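Local coordinates for protein putative laminarinase (Phanerochaete chrysosporium, PDB 2W39) that probably hydrolyses beta-glucans such as laminarin and lichenin, as a secreted family 16 glycoside hydrolase of a white-rot fungus, at residues Val31-Gln36 with Ser71-Ser76; Ile247-Thr252 with Ala287-Ala292. One frame throughout, in Å; residues are numbered along the deposited sequence.

Contact 1: residues Val31-Gln36 with Ser71-Ser76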
loop_
_atom_site.group_PDB
_atom_site.type_symbol
_atom_site.label_atom_id
_atom_site.label_comp_id
_atom_site.label_asym_id
_atom_site.label_seq_id
_atom_site.Cartn_x
_atom_site.Cartn_y
_atom_site.Cartn_z
ATOM N N VAL A 31 0.286 -12.494 12.028
ATOM C CA VAL A 31 -0.868 -11.601 12.020
ATOM C C VAL A 31 -2.132 -12.414 12.148
ATOM O O VAL A 31 -2.222 -13.541 11.655
ATOM C CB VAL A 31 -0.900 -10.746 10.710
ATOM C CG1 VAL A 31 -1.239 -11.590 9.465
ATOM C CG2 VAL A 31 -1.887 -9.584 10.842
ATOM N N ASN A 32 -3.125 -11.830 12.809
ATOM C CA ASN A 32 -4.476 -12.367 12.836
ATOM C C ASN A 32 -5.394 -11.308 12.240
ATOM O O ASN A 32 -5.712 -10.313 12.910
ATOM C CB ASN A 32 -4.897 -12.721 14.260
ATOM C CG ASN A 32 -6.239 -13.405 14.297
ATOM O OD1 ASN A 32 -6.450 -14.410 13.630
ATOM N ND2 ASN A 32 -7.161 -12.855 15.063
ATOM N N TYR A 33 -5.771 -11.492 10.981
ATOM C CA TYR A 33 -6.633 -10.538 10.303
ATOM C C TYR A 33 -8.074 -10.766 10.743
ATOM O O TYR A 33 -8.643 -11.829 10.512
ATOM C CB TYR A 33 -6.513 -10.733 8.806
ATOM C CG TYR A 33 -5.326 -10.072 8.145
ATOM C CD1 TYR A 33 -4.937 -8.768 8.471
ATOM C CD2 TYR A 33 -4.635 -10.727 7.113
ATOM C CE1 TYR A 33 -3.869 -8.145 7.803
ATOM C CE2 TYR A 33 -3.582 -10.104 6.444
ATOM C CZ TYR A 33 -3.228 -8.806 6.772
ATOM O OH TYR A 33 -2.222 -8.137 6.111
ATOM N N VAL A 34 -8.652 -9.752 11.376
ATOM C CA VAL A 34 -9.995 -9.854 11.934
ATOM C C VAL A 34 -11.038 -9.284 10.998
ATOM O O VAL A 34 -10.736 -8.470 10.126
ATOM C CB VAL A 34 -10.074 -9.199 13.329
ATOM C CG1 VAL A 34 -9.103 -9.897 14.291
ATOM C CG2 VAL A 34 -9.809 -7.700 13.264
ATOM N N ASP A 35 -12.276 -9.736 11.154
ATOM C CA ASP A 35 -13.368 -9.210 10.361
ATOM C C ASP A 35 -13.801 -7.822 10.838
ATOM O O ASP A 35 -13.281 -7.290 11.815
ATOM C CB ASP A 35 -14.544 -10.215 10.252
ATOM C CG ASP A 35 -15.456 -10.238 11.451
ATOM O OD1 ASP A 35 -16.509 -10.900 11.323
ATOM O OD2 ASP A 35 -15.148 -9.660 12.504
ATOM N N GLN A 36 -14.746 -7.228 10.127
ATOM C CA GLN A 36 -15.128 -5.868 10.416
ATOM C C GLN A 36 -15.730 -5.700 11.814
ATOM O O GLN A 36 -15.372 -4.769 12.535
ATOM C CB GLN A 36 -16.108 -5.419 9.353
ATOM C CG GLN A 36 -16.529 -4.013 9.471
ATOM C CD GLN A 36 -16.888 -3.456 8.105
ATOM O OE1 GLN A 36 -16.244 -3.757 7.083
ATOM N NE2 GLN A 36 -17.924 -2.648 8.076
ATOM N N SER A 71 -4.801 -7.469 13.453
ATOM C CA SER A 71 -4.646 -6.369 12.517
ATOM C C SER A 71 -5.771 -6.470 11.494
ATOM O O SER A 71 -6.655 -7.333 11.616
ATOM C CB SER A 71 -3.269 -6.451 11.858
ATOM O OG SER A 71 -2.994 -5.245 11.159
ATOM N N VAL A 72 -5.716 -5.603 10.488
ATOM C CA VAL A 72 -6.780 -5.540 9.500
ATOM C C VAL A 72 -6.229 -5.460 8.082
ATOM O O VAL A 72 -5.140 -4.912 7.837
ATOM C CB VAL A 72 -7.763 -4.373 9.773
ATOM C CG1 VAL A 72 -8.459 -4.536 11.137
ATOM C CG2 VAL A 72 -7.083 -3.018 9.668
ATOM N N ARG A 73 -7.035 -5.972 7.153
ATOM C CA ARG A 73 -6.797 -5.932 5.713
ATOM C C ARG A 73 -8.154 -5.604 5.097
ATOM O O ARG A 73 -9.063 -6.434 5.116
ATOM C CB ARG A 73 -6.272 -7.288 5.242
ATOM C CG ARG A 73 -6.180 -7.430 3.721
ATOM C CD ARG A 73 -5.345 -8.612 3.348
ATOM N NE ARG A 73 -5.514 -8.998 1.946
ATOM C CZ ARG A 73 -4.596 -9.634 1.219
ATOM N NH1 ARG A 73 -3.370 -9.831 1.683
ATOM N NH2 ARG A 73 -4.886 -10.014 -0.017
ATOM N N ILE A 74 -8.305 -4.379 4.620
ATOM C CA ILE A 74 -9.575 -3.955 4.059
ATOM C C ILE A 74 -9.505 -3.931 2.553
ATOM O O ILE A 74 -8.463 -3.630 1.972
ATOM C CB ILE A 74 -10.068 -2.597 4.671
ATOM C CG1 ILE A 74 -9.212 -1.370 4.265
ATOM C CG2 ILE A 74 -10.219 -2.718 6.203
ATOM C CD1 ILE A 74 -9.885 -0.040 4.569
ATOM N N ARG A 75 -10.617 -4.253 1.909
ATOM C CA ARG A 75 -10.665 -4.414 0.472
ATOM C C ARG A 75 -11.904 -3.711 -0.070
ATOM O O ARG A 75 -13.025 -3.925 0.415
ATOM C CB ARG A 75 -10.742 -5.907 0.131
ATOM C CG ARG A 75 -10.750 -6.170 -1.374
ATOM C CD ARG A 75 -10.881 -7.638 -1.690
ATOM N NE ARG A 75 -12.222 -8.148 -1.392
ATOM C CZ ARG A 75 -12.581 -9.419 -1.526
ATOM N NH1 ARG A 75 -11.693 -10.327 -1.902
ATOM N NH2 ARG A 75 -13.833 -9.780 -1.276
ATOM N N SER A 76 -11.730 -2.887 -1.098
ATOM C CA SER A 76 -12.897 -2.225 -1.698
ATOM C C SER A 76 -13.858 -3.264 -2.243
ATOM O O SER A 76 -13.445 -4.276 -2.802
ATOM C CB SER A 76 -12.495 -1.242 -2.807
ATOM O OG SER A 76 -11.877 -1.898 -3.907
HETATM O O HOH W 1 -1.475 -9.385 3.871
HETATM O O HOH W 2 -8.886 -7.878 8.165
#
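Ser71 bonds through its backbone to the residues on each side of Tyr33, its parallel bridge partner. Ser71 N donates to Asn32 O at 3.0 Å, from well above the carbonyl plane. Val34 N donates to Ser71 O at 3.1 Å, almost in line with the carbonyl bond (168°). Tyr33 CA adds a CA-H...O contact to the same oxygen.

The Tyr33 ring carries the side-chain packing. Arg73 CB makes a CH-pi contact over one face, 3.7 Å from the ring centroid, and Val31 CG2 lies over the opposite face toward the rim. Arg73 CG is anti to the backbone N (chi1 172°), and the extended chain carries CD past Tyr33 CE2 at 3.9 Å. Val31 CG2 also meets Ser71 CB at 3.6 Å. This is the parallel pairing of strands 31-33 and 69-76 in the beta sandwich of this family 16 enzyme, within the mixed sheet that carries the glucan site.

Water 1 links the polar ends: it binds Tyr33 OH at 2.7 Å and accepts from Arg73 NH1. The guanidinium also forms salt bridges to Glu21 and Glu107, and NH2 bonds a bound beta-D-glucopyranose. An alanine in place of Tyr33 would probably leave Arg73 CB and Val31 CG2 facing a gap and water 1 without its hydroxyl partner. Water 2 joins Val34 O to Arg73 N.

Contact 2: residues Ile247-Thr252 with Ala287-Ala292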
loop_
_atom_site.group_PDB
_atom_site.type_symbol
_atom_site.label_atom_id
_atom_site.label_comp_id
_atom_site.label_asym_id
_atom_site.label_seq_id
_atom_site.Cartn_x
_atom_site.Cartn_y
_atom_site.Cartn_z
ATOM N N ILE A 247 -9.048 -2.320 -4.444
ATOM C CA ILE A 247 -8.079 -1.587 -3.627
ATOM C C ILE A 247 -7.996 -2.256 -2.253
ATOM O O ILE A 247 -9.036 -2.570 -1.641
ATOM C CB ILE A 247 -8.514 -0.107 -3.473
ATOM C CG1 ILE A 247 -8.431 0.601 -4.825
ATOM C CG2 ILE A 247 -7.683 0.616 -2.395
ATOM C CD1 ILE A 247 -9.140 1.957 -4.894
ATOM N N ILE A 248 -6.770 -2.514 -1.801
ATOM C CA ILE A 248 -6.508 -3.158 -0.511
ATOM C C ILE A 248 -5.592 -2.269 0.317
ATOM O O ILE A 248 -4.610 -1.720 -0.198
ATOM C CB ILE A 248 -5.905 -4.579 -0.695
ATOM C CG1 ILE A 248 -6.864 -5.443 -1.529
ATOM C CG2 ILE A 248 -5.614 -5.237 0.677
ATOM C CD1 ILE A 248 -6.326 -6.825 -1.856
ATOM N N ILE A 249 -5.920 -2.122 1.598
ATOM C CA ILE A 249 -5.063 -1.427 2.554
ATOM C C ILE A 249 -4.915 -2.339 3.763
ATOM O O ILE A 249 -5.917 -2.791 4.320
ATOM C CB ILE A 249 -5.623 -0.050 2.979
ATOM C CG1 ILE A 249 -5.929 0.806 1.747
ATOM C CG2 ILE A 249 -4.638 0.637 3.920
ATOM C CD1 ILE A 249 -6.745 2.070 2.064
ATOM N N ASN A 250 -3.677 -2.650 4.149
ATOM C CA ASN A 250 -3.459 -3.661 5.186
ATOM C C ASN A 250 -2.229 -3.387 6.012
ATOM O O ASN A 250 -1.399 -2.544 5.667
ATOM C CB ASN A 250 -3.357 -5.076 4.569
ATOM C CG ASN A 250 -2.084 -5.263 3.784
ATOM O OD1 ASN A 250 -1.988 -4.810 2.640
ATOM N ND2 ASN A 250 -1.077 -5.887 4.400
ATOM N N LEU A 251 -2.114 -4.155 7.087
ATOM C CA LEU A 251 -0.896 -4.186 7.878
ATOM C C LEU A 251 -0.665 -5.626 8.318
ATOM O O LEU A 251 -1.462 -6.185 9.074
ATOM C CB LEU A 251 -1.037 -3.273 9.093
ATOM C CG LEU A 251 0.065 -3.403 10.157
ATOM C CD1 LEU A 251 1.449 -3.069 9.595
ATOM C CD2 LEU A 251 -0.271 -2.533 11.368
ATOM N N THR A 252 0.411 -6.231 7.819
ATOM C CA THR A 252 0.863 -7.513 8.342
ATOM C C THR A 252 2.170 -7.319 9.123
ATOM O O THR A 252 2.693 -6.196 9.209
ATOM C CB THR A 252 0.949 -8.617 7.237
ATOM O OG1 THR A 252 1.048 -9.881 7.910
ATOM C CG2 THR A 252 2.114 -8.427 6.279
ATOM N N ALA A 287 1.806 1.627 15.063
ATOM C CA ALA A 287 1.551 0.784 13.897
ATOM C C ALA A 287 0.113 0.994 13.421
ATOM O O ALA A 287 -0.729 0.097 13.517
ATOM C CB ALA A 287 1.828 -0.671 14.234
ATOM N N TYR A 288 -0.153 2.201 12.923
ATOM C CA TYR A 288 -1.483 2.554 12.435
ATOM C C TYR A 288 -1.424 3.358 11.152
ATOM O O TYR A 288 -0.503 4.158 10.931
ATOM C CB TYR A 288 -2.308 3.327 13.492
ATOM C CG TYR A 288 -1.804 4.703 13.874
ATOM C CD1 TYR A 288 -2.291 5.854 13.251
ATOM C CD2 TYR A 288 -0.864 4.855 14.897
ATOM C CE1 TYR A 288 -1.837 7.128 13.629
ATOM C CE2 TYR A 288 -0.403 6.107 15.261
ATOM C CZ TYR A 288 -0.887 7.231 14.621
ATOM O OH TYR A 288 -0.436 8.478 14.983
ATOM N N TRP A 289 -2.421 3.126 10.305
ATOM C CA TRP A 289 -2.769 4.045 9.234
ATOM C C TRP A 289 -3.714 5.091 9.797
ATOM O O TRP A 289 -4.632 4.756 10.545
ATOM C CB TRP A 289 -3.537 3.294 8.147
ATOM C CG TRP A 289 -2.767 2.307 7.316
ATOM C CD1 TRP A 289 -2.731 0.947 7.472
ATOM C CD2 TRP A 289 -1.986 2.603 6.159
ATOM N NE1 TRP A 289 -1.939 0.377 6.488
ATOM C CE2 TRP A 289 -1.492 1.376 5.659
ATOM C CE3 TRP A 289 -1.658 3.793 5.489
ATOM C CZ2 TRP A 289 -0.696 1.303 4.512
ATOM C CZ3 TRP A 289 -0.844 3.717 4.356
ATOM C CH2 TRP A 289 -0.375 2.484 3.883
ATOM N N ASP A 290 -3.524 6.352 9.398
ATOM C CA ASP A 290 -4.513 7.419 9.613
ATOM C C ASP A 290 -4.727 8.007 8.229
ATOM O O ASP A 290 -3.802 8.615 7.657
ATOM C CB ASP A 290 -3.988 8.456 10.623
ATOM C CG ASP A 290 -4.927 9.641 10.812
ATOM O OD1 ASP A 290 -5.792 9.894 9.963
ATOM O OD2 ASP A 290 -4.763 10.358 11.831
ATOM N N ILE A 291 -5.908 7.759 7.674
ATOM C CA ILE A 291 -6.225 8.123 6.300
ATOM C C ILE A 291 -7.322 9.185 6.318
ATOM O O ILE A 291 -8.370 9.005 6.964
ATOM C CB ILE A 291 -6.637 6.870 5.514
ATOM C CG1 ILE A 291 -5.397 5.970 5.343
ATOM C CG2 ILE A 291 -7.238 7.243 4.155
ATOM C CD1 ILE A 291 -5.697 4.526 4.966
ATOM N N ALA A 292 -7.055 10.304 5.649
ATOM C CA ALA A 292 -8.011 11.404 5.545
ATOM C C ALA A 292 -9.066 11.136 4.472
ATOM O O ALA A 292 -10.244 11.494 4.651
ATOM C CB ALA A 292 -7.272 12.724 5.254
#
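Ile249 and Trp289 form the apolar centre. The CG2 methyl of Ile249 sits over one face of the indole, 3.8 Å from the centroid of the five-membered ring, in a CH-pi contact. Its nearest ring atom is Trp289 CE2 at 3.7 Å. The Ile249 CG2 branch is anti to the backbone N, while CG1 lies beside that N (chi1 -53°). The other branch ends in CD1, which meets Ile291 CD1 tip to tip at 3.9 Å. Farther along, Leu251 CD2 packs on Ala287 CB at 4.0 Å and also approaches Ala287 O.

Strands 247-252 and 288-291 run nearly antiparallel, at 154°, with axes 8.4 Å apart. They belong to different sheets, and their side chains meet in the core of the beta sandwich. Ile74 and Leu54 also touch Ile249, and Pro93 touches both Leu251 and Trp289.

The polar edge is one bond. Trp289 NE1 donates to Asn250 O at 3.1 Å, with an N-H...O angle of 165°. The oxygen lies close to the indole plane, but the donor stands well above the carbonyl plane. The bond satisfies the buried indole N-H and is likely to restrict rotation of the ring, which otherwise meets the facing strand through apolar atoms.

Overall arrangement
From the N terminus, contact 1 comes first: segment 31-36 meets 71-76 across 34 intervening residues, which hold most of helix 36-41 and the hairpin 45-48/51-55. Contact 2 opens later and closes a loop of the same length, rich in helix, between 247-252 and 287-292. The two follow in series and neither nest nor cross. Contact 1 works within the mixed sheet; contact 2 joins that sheet to the antiparallel one across the sandwich core. They meet because strands 69-76 and 246-253 are sheet neighbours. Ser71 OG probably bonds Leu251 O at 2.8 Å, and Ser76 N probably bonds Ile247 O.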